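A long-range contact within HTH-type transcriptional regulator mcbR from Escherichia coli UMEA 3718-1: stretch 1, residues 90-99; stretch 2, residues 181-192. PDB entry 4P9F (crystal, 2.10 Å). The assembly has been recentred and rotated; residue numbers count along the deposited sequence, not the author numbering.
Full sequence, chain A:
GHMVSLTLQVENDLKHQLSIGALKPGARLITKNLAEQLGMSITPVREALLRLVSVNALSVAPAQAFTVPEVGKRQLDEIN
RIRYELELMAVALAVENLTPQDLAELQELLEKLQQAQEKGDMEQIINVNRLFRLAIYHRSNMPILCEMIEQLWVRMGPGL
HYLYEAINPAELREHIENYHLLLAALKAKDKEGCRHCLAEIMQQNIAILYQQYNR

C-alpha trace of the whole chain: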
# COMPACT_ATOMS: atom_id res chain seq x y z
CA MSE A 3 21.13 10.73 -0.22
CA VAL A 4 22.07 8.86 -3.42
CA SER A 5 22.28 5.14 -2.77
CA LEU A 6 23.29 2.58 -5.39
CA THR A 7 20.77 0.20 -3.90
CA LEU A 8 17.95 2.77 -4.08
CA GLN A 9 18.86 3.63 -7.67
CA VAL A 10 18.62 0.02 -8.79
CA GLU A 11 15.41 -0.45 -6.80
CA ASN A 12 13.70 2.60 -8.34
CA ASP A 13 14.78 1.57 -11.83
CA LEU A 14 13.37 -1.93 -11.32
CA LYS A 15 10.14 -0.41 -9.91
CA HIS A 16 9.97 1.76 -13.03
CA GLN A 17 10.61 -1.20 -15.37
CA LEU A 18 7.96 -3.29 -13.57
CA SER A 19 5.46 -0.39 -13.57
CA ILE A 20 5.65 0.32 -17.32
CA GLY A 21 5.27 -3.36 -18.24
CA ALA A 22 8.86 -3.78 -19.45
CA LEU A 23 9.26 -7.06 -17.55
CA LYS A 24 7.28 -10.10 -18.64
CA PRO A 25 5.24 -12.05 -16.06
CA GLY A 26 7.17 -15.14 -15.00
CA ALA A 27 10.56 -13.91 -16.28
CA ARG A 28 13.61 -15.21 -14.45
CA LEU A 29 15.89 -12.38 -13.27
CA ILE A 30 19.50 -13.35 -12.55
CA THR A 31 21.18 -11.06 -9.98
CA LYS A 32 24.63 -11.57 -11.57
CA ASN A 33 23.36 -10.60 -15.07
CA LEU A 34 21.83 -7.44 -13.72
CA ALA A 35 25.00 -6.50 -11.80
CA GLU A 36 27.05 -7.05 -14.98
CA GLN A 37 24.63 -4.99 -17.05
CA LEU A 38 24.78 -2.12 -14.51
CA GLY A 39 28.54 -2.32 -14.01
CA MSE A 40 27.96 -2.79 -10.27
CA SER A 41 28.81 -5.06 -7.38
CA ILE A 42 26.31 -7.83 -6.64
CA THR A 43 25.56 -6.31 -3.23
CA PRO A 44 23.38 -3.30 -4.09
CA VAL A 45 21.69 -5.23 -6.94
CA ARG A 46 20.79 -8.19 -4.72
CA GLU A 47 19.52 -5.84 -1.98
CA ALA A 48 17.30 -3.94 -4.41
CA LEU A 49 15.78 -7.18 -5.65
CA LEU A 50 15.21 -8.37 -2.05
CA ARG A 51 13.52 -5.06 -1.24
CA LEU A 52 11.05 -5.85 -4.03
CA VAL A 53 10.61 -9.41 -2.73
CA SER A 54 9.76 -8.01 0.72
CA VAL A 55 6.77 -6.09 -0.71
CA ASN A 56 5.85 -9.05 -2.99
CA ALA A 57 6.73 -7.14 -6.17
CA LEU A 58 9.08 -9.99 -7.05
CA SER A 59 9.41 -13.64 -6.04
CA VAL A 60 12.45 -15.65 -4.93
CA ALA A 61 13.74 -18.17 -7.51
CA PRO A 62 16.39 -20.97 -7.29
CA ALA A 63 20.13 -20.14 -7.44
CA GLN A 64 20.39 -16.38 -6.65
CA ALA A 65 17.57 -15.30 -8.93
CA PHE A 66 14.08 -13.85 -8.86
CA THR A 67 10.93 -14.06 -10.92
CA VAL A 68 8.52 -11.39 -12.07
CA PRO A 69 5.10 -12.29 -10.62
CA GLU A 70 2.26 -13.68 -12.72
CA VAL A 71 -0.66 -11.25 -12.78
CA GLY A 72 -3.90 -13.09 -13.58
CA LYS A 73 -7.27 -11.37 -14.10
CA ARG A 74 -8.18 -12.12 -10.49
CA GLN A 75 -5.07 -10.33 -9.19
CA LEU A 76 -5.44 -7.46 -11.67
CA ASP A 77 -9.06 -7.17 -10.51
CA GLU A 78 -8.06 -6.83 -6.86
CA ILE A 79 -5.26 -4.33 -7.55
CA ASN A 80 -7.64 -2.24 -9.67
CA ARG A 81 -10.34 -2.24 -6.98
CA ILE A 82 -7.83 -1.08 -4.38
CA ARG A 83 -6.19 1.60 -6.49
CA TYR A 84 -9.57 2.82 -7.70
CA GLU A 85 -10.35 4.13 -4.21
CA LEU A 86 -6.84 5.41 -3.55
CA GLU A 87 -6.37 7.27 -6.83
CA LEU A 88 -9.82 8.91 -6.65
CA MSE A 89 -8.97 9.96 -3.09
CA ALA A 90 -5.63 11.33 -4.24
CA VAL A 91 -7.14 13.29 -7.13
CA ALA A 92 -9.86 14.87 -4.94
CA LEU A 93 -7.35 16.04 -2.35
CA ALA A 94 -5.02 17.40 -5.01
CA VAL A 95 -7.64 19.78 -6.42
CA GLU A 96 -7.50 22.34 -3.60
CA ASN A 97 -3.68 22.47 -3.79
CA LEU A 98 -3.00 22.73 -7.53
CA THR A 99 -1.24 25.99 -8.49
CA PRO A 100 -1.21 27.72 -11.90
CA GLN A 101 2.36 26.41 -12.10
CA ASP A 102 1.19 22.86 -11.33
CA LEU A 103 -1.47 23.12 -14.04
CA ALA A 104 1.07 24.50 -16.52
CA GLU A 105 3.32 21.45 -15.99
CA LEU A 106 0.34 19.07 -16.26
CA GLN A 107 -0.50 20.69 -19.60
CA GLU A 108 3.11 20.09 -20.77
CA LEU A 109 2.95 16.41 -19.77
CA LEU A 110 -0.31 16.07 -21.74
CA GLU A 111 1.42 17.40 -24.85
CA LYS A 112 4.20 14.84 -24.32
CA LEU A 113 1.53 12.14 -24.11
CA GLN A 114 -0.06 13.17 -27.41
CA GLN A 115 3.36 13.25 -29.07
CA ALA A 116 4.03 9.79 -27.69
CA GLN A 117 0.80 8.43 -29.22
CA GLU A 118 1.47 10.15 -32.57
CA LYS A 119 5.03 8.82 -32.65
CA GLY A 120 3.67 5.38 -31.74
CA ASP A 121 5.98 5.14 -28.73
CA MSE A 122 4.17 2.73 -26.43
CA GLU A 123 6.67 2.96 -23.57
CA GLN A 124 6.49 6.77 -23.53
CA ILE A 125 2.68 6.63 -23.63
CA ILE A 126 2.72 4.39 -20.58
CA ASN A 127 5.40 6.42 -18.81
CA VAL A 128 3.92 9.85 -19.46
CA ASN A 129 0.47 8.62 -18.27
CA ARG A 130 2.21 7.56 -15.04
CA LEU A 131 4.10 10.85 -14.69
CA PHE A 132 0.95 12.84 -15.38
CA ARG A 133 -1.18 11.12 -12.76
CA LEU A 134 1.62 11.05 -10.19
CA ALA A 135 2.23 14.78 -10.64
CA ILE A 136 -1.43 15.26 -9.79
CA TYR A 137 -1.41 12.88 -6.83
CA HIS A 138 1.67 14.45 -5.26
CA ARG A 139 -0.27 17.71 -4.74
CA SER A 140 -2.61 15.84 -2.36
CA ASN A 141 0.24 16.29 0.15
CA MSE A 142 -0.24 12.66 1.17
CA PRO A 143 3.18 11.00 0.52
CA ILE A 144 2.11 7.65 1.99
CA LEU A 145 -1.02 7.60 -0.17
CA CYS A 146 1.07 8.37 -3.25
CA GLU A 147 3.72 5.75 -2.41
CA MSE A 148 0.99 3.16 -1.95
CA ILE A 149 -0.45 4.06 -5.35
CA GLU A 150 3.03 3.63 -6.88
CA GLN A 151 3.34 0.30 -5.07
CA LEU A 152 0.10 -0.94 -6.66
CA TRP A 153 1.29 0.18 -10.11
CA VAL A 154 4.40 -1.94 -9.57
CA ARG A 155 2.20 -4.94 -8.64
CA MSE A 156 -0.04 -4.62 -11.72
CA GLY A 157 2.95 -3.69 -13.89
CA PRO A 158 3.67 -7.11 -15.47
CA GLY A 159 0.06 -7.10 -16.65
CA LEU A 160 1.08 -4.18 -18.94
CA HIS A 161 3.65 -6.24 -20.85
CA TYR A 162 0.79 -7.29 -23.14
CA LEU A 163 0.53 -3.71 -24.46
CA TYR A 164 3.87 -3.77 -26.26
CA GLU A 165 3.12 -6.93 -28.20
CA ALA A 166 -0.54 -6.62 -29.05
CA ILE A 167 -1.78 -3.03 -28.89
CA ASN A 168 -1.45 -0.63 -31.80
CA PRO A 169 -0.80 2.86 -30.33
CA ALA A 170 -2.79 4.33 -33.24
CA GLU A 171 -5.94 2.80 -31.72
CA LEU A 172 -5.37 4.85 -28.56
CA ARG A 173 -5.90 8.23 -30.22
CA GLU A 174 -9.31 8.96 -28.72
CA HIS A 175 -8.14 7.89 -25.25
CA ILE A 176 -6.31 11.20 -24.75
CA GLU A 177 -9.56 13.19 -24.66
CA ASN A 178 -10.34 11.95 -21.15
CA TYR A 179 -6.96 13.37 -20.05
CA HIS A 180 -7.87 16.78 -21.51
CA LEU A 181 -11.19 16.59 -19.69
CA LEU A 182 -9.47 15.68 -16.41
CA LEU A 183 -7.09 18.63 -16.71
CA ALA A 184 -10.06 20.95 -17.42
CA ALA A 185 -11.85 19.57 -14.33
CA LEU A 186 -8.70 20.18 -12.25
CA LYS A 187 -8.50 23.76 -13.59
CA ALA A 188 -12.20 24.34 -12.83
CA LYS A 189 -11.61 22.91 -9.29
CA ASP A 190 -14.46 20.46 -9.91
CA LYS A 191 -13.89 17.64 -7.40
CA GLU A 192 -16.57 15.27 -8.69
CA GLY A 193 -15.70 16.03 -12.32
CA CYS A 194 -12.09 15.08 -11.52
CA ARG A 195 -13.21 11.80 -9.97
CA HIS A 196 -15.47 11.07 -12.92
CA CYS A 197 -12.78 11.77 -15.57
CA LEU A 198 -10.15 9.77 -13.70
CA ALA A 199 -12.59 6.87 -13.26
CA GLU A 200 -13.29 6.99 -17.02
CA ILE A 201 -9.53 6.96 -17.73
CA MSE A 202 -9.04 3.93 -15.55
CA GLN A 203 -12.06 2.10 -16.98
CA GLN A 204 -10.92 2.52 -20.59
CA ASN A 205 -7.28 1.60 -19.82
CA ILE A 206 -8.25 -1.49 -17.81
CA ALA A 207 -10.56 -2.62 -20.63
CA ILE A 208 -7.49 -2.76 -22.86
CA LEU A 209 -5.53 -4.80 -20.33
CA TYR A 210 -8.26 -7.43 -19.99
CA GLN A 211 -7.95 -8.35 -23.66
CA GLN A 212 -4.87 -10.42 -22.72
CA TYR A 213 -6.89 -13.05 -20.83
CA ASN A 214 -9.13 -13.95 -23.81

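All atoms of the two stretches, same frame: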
# COMPACT_ATOMS: atom_id res chain seq x y z
N ALA A 90 -6.76 10.47 -3.92
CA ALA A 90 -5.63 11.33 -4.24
C ALA A 90 -6.04 12.49 -5.13
O ALA A 90 -5.69 13.64 -4.86
CB ALA A 90 -4.50 10.52 -4.91
N VAL A 91 -6.80 12.21 -6.19
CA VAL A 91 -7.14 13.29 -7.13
C VAL A 91 -8.05 14.34 -6.48
O VAL A 91 -7.90 15.52 -6.77
CB VAL A 91 -7.80 12.73 -8.44
CG1 VAL A 91 -9.26 12.33 -8.22
CG2 VAL A 91 -7.69 13.74 -9.56
N ALA A 92 -8.95 13.93 -5.58
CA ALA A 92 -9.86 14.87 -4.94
C ALA A 92 -9.12 15.78 -3.97
O ALA A 92 -9.42 16.96 -3.89
CB ALA A 92 -11.00 14.13 -4.20
N LEU A 93 -8.12 15.24 -3.28
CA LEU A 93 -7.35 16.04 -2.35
C LEU A 93 -6.39 16.97 -3.06
O LEU A 93 -6.03 18.03 -2.55
CB LEU A 93 -6.56 15.12 -1.41
CG LEU A 93 -7.42 14.30 -0.46
CD1 LEU A 93 -6.55 13.33 0.33
CD2 LEU A 93 -8.18 15.25 0.46
N ALA A 94 -5.98 16.61 -4.27
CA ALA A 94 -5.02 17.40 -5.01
C ALA A 94 -5.65 18.68 -5.56
O ALA A 94 -4.97 19.69 -5.75
CB ALA A 94 -4.41 16.58 -6.14
N VAL A 95 -6.95 18.64 -5.81
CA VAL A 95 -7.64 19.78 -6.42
C VAL A 95 -7.44 21.11 -5.68
O VAL A 95 -7.13 22.11 -6.31
CB VAL A 95 -9.15 19.51 -6.53
CG1 VAL A 95 -9.89 20.77 -6.98
CG2 VAL A 95 -9.39 18.36 -7.49
N GLU A 96 -7.59 21.10 -4.36
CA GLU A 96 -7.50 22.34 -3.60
C GLU A 96 -6.06 22.84 -3.43
O GLU A 96 -5.84 23.91 -2.86
CB GLU A 96 -8.15 22.17 -2.23
N ASN A 97 -5.09 22.10 -3.96
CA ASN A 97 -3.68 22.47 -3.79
C ASN A 97 -2.95 22.76 -5.10
O ASN A 97 -1.80 23.18 -5.09
CB ASN A 97 -2.92 21.37 -3.05
CG ASN A 97 -3.40 21.17 -1.63
OD1 ASN A 97 -3.84 22.11 -0.98
ND2 ASN A 97 -3.35 19.93 -1.15
N LEU A 98 -3.61 22.52 -6.22
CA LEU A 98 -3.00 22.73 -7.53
C LEU A 98 -2.80 24.22 -7.80
O LEU A 98 -3.73 25.00 -7.68
CB LEU A 98 -3.86 22.10 -8.63
CG LEU A 98 -3.80 20.57 -8.66
CD1 LEU A 98 -4.63 20.02 -9.78
CD2 LEU A 98 -2.36 20.16 -8.84
N THR A 99 -1.57 24.60 -8.16
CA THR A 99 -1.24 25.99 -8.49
C THR A 99 -1.32 26.22 -10.00
O THR A 99 -1.36 25.24 -10.75
CB THR A 99 0.17 26.36 -7.99
OG1 THR A 99 1.15 25.63 -8.74
CG2 THR A 99 0.32 26.03 -6.52
N LEU A 181 -10.03 16.33 -20.51
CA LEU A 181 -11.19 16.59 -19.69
C LEU A 181 -10.82 16.60 -18.20
O LEU A 181 -11.31 17.43 -17.44
CB LEU A 181 -12.29 15.56 -19.98
CG LEU A 181 -12.94 15.68 -21.36
CD1 LEU A 181 -13.97 14.57 -21.58
CD2 LEU A 181 -13.62 17.05 -21.49
N LEU A 182 -9.94 15.70 -17.79
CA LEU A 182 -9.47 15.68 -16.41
C LEU A 182 -8.71 16.97 -16.07
O LEU A 182 -8.91 17.55 -15.00
CB LEU A 182 -8.57 14.47 -16.17
CG LEU A 182 -7.94 14.41 -14.79
CD1 LEU A 182 -9.04 14.37 -13.73
CD2 LEU A 182 -7.01 13.19 -14.66
N LEU A 183 -7.85 17.41 -16.97
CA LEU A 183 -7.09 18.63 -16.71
C LEU A 183 -8.03 19.84 -16.63
O LEU A 183 -7.85 20.70 -15.77
CB LEU A 183 -6.02 18.83 -17.79
CG LEU A 183 -5.08 20.01 -17.54
CD1 LEU A 183 -4.52 19.91 -16.14
CD2 LEU A 183 -3.97 20.06 -18.57
N ALA A 184 -9.05 19.89 -17.49
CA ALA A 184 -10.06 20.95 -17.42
C ALA A 184 -10.82 20.93 -16.08
O ALA A 184 -11.10 21.97 -15.49
CB ALA A 184 -11.03 20.81 -18.57
N ALA A 185 -11.15 19.73 -15.61
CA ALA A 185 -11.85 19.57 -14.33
C ALA A 185 -10.96 20.03 -13.17
O ALA A 185 -11.44 20.63 -12.21
CB ALA A 185 -12.28 18.09 -14.12
N LEU A 186 -9.67 19.73 -13.26
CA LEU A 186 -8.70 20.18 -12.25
C LEU A 186 -8.61 21.70 -12.26
O LEU A 186 -8.66 22.33 -11.21
CB LEU A 186 -7.32 19.55 -12.50
CG LEU A 186 -7.20 18.05 -12.17
CD1 LEU A 186 -5.90 17.46 -12.70
CD2 LEU A 186 -7.27 17.85 -10.66
N LYS A 187 -8.53 22.30 -13.45
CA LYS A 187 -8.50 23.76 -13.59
C LYS A 187 -9.78 24.41 -13.06
O LYS A 187 -9.72 25.47 -12.45
CB LYS A 187 -8.28 24.17 -15.04
CG LYS A 187 -6.90 23.82 -15.60
CD LYS A 187 -6.73 24.30 -17.04
N ALA A 188 -10.93 23.79 -13.29
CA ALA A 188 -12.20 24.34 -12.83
C ALA A 188 -12.47 24.00 -11.34
O ALA A 188 -13.53 24.32 -10.81
CB ALA A 188 -13.35 23.85 -13.71
N LYS A 189 -11.52 23.33 -10.70
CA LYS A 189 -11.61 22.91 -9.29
C LYS A 189 -12.87 22.07 -9.00
O LYS A 189 -13.43 22.11 -7.90
CB LYS A 189 -11.58 24.13 -8.36
CG LYS A 189 -10.40 25.08 -8.58
CD LYS A 189 -9.07 24.37 -8.36
N ASP A 190 -13.28 21.30 -10.00
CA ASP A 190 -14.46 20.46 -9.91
C ASP A 190 -14.11 19.07 -9.38
O ASP A 190 -13.69 18.20 -10.14
CB ASP A 190 -15.14 20.41 -11.28
CG ASP A 190 -16.38 19.54 -11.31
OD1 ASP A 190 -16.90 19.19 -10.23
OD2 ASP A 190 -16.86 19.26 -12.42
N LYS A 191 -14.30 18.87 -8.08
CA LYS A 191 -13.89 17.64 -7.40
C LYS A 191 -14.53 16.38 -7.99
O LYS A 191 -13.85 15.39 -8.25
CB LYS A 191 -14.26 17.72 -5.91
CG LYS A 191 -13.09 17.69 -4.94
CD LYS A 191 -12.92 19.06 -4.28
CE LYS A 191 -11.86 19.05 -3.18
NZ LYS A 191 -11.58 20.43 -2.67
N GLU A 192 -15.84 16.42 -8.17
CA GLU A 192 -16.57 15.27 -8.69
C GLU A 192 -16.29 15.05 -10.18
O GLU A 192 -16.25 13.91 -10.65
CB GLU A 192 -18.07 15.44 -8.44
CG GLU A 192 -18.88 14.17 -8.62
CD GLU A 192 -20.08 14.10 -7.69
OE1 GLU A 192 -20.45 15.15 -7.12
OE2 GLU A 192 -20.64 13.00 -7.51

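Side chains at a helix contact are often read from the direction of the CA-to-CB bond, yet rotamers can bring the end of a chain to a place the bond does not predict. The packing of residues 90-99 against residues 181-192 in McbR illustrates the point. The axes of helices 90-95 and 181-187 approach no closer than 10.8 Å and diverge by 42°, so the gap must be bridged by side chains, by the loop that follows the second helix and by the start of the next helix.

Leu186 does most of the bridging from its helix. Its CA-to-CB bond points sideways, but with chi1 at m and chi2 at t the branch end comes nearer to the first stretch. There Leu186 CD2 meets three residues: it lies 3.5 Å from Leu98 CD1, 3.8 Å from Val95 CG2 and 4.3 Å from Val91 CG2. Val91 and Val95, one helical turn apart, both point toward the second stretch, and Leu98, also m,t, joins them from the last position of the type I turn that starts at Val95. One methyl group thus ties together a helix and the turn that follows it. Leu182, a turn before Leu186, adopts the alternative t,p conformation; its CD1 reaches Val91 CG2 at a looser 4.4 Å.

Val95 has the largest covered area of any residue here, and its t rotamer serves two neighbours. While CG2 faces Leu186, Val95 CG1 packs 3.6 Å from Lys189 CA, an approach to the main chain itself. Lys189 has positive phi (55°) and leaves the helix in a Schellman motif, with Lys189 N bonded to Leu186 O at 3.1 Å and Asp190 N to Ala185 O at 3.0 Å. Its modelled chain, m,m, folds so that Lys189 CD comes 3.9 Å from Val95 CG1; the atoms beyond CD are not modelled.

Lys191 shows the principle most plainly. Its CA-to-CB bond also points sideways, but its end comes nearer; chi1 (-116°) and chi2 (110°) lie between the usual wells, whereas chi3 and chi4 are extended. The result is a chain laid along the first helix: Lys191 CG is 4.2 Å from Ala92 CB, Lys191 CE is 3.3 Å from Ala92 O and 4.3 Å from Val95 CB, and Lys191 NZ ends 3.9 Å from Glu96 CB. Among the modelled atoms no hydrogen bond crosses, and what can be seen of the contact, which buries 467 Å² in all, is packing, including the aliphatic portions of two lysines; Glu96 is modelled only to CB, so nothing can be said of its carboxylate near Lys191 NZ.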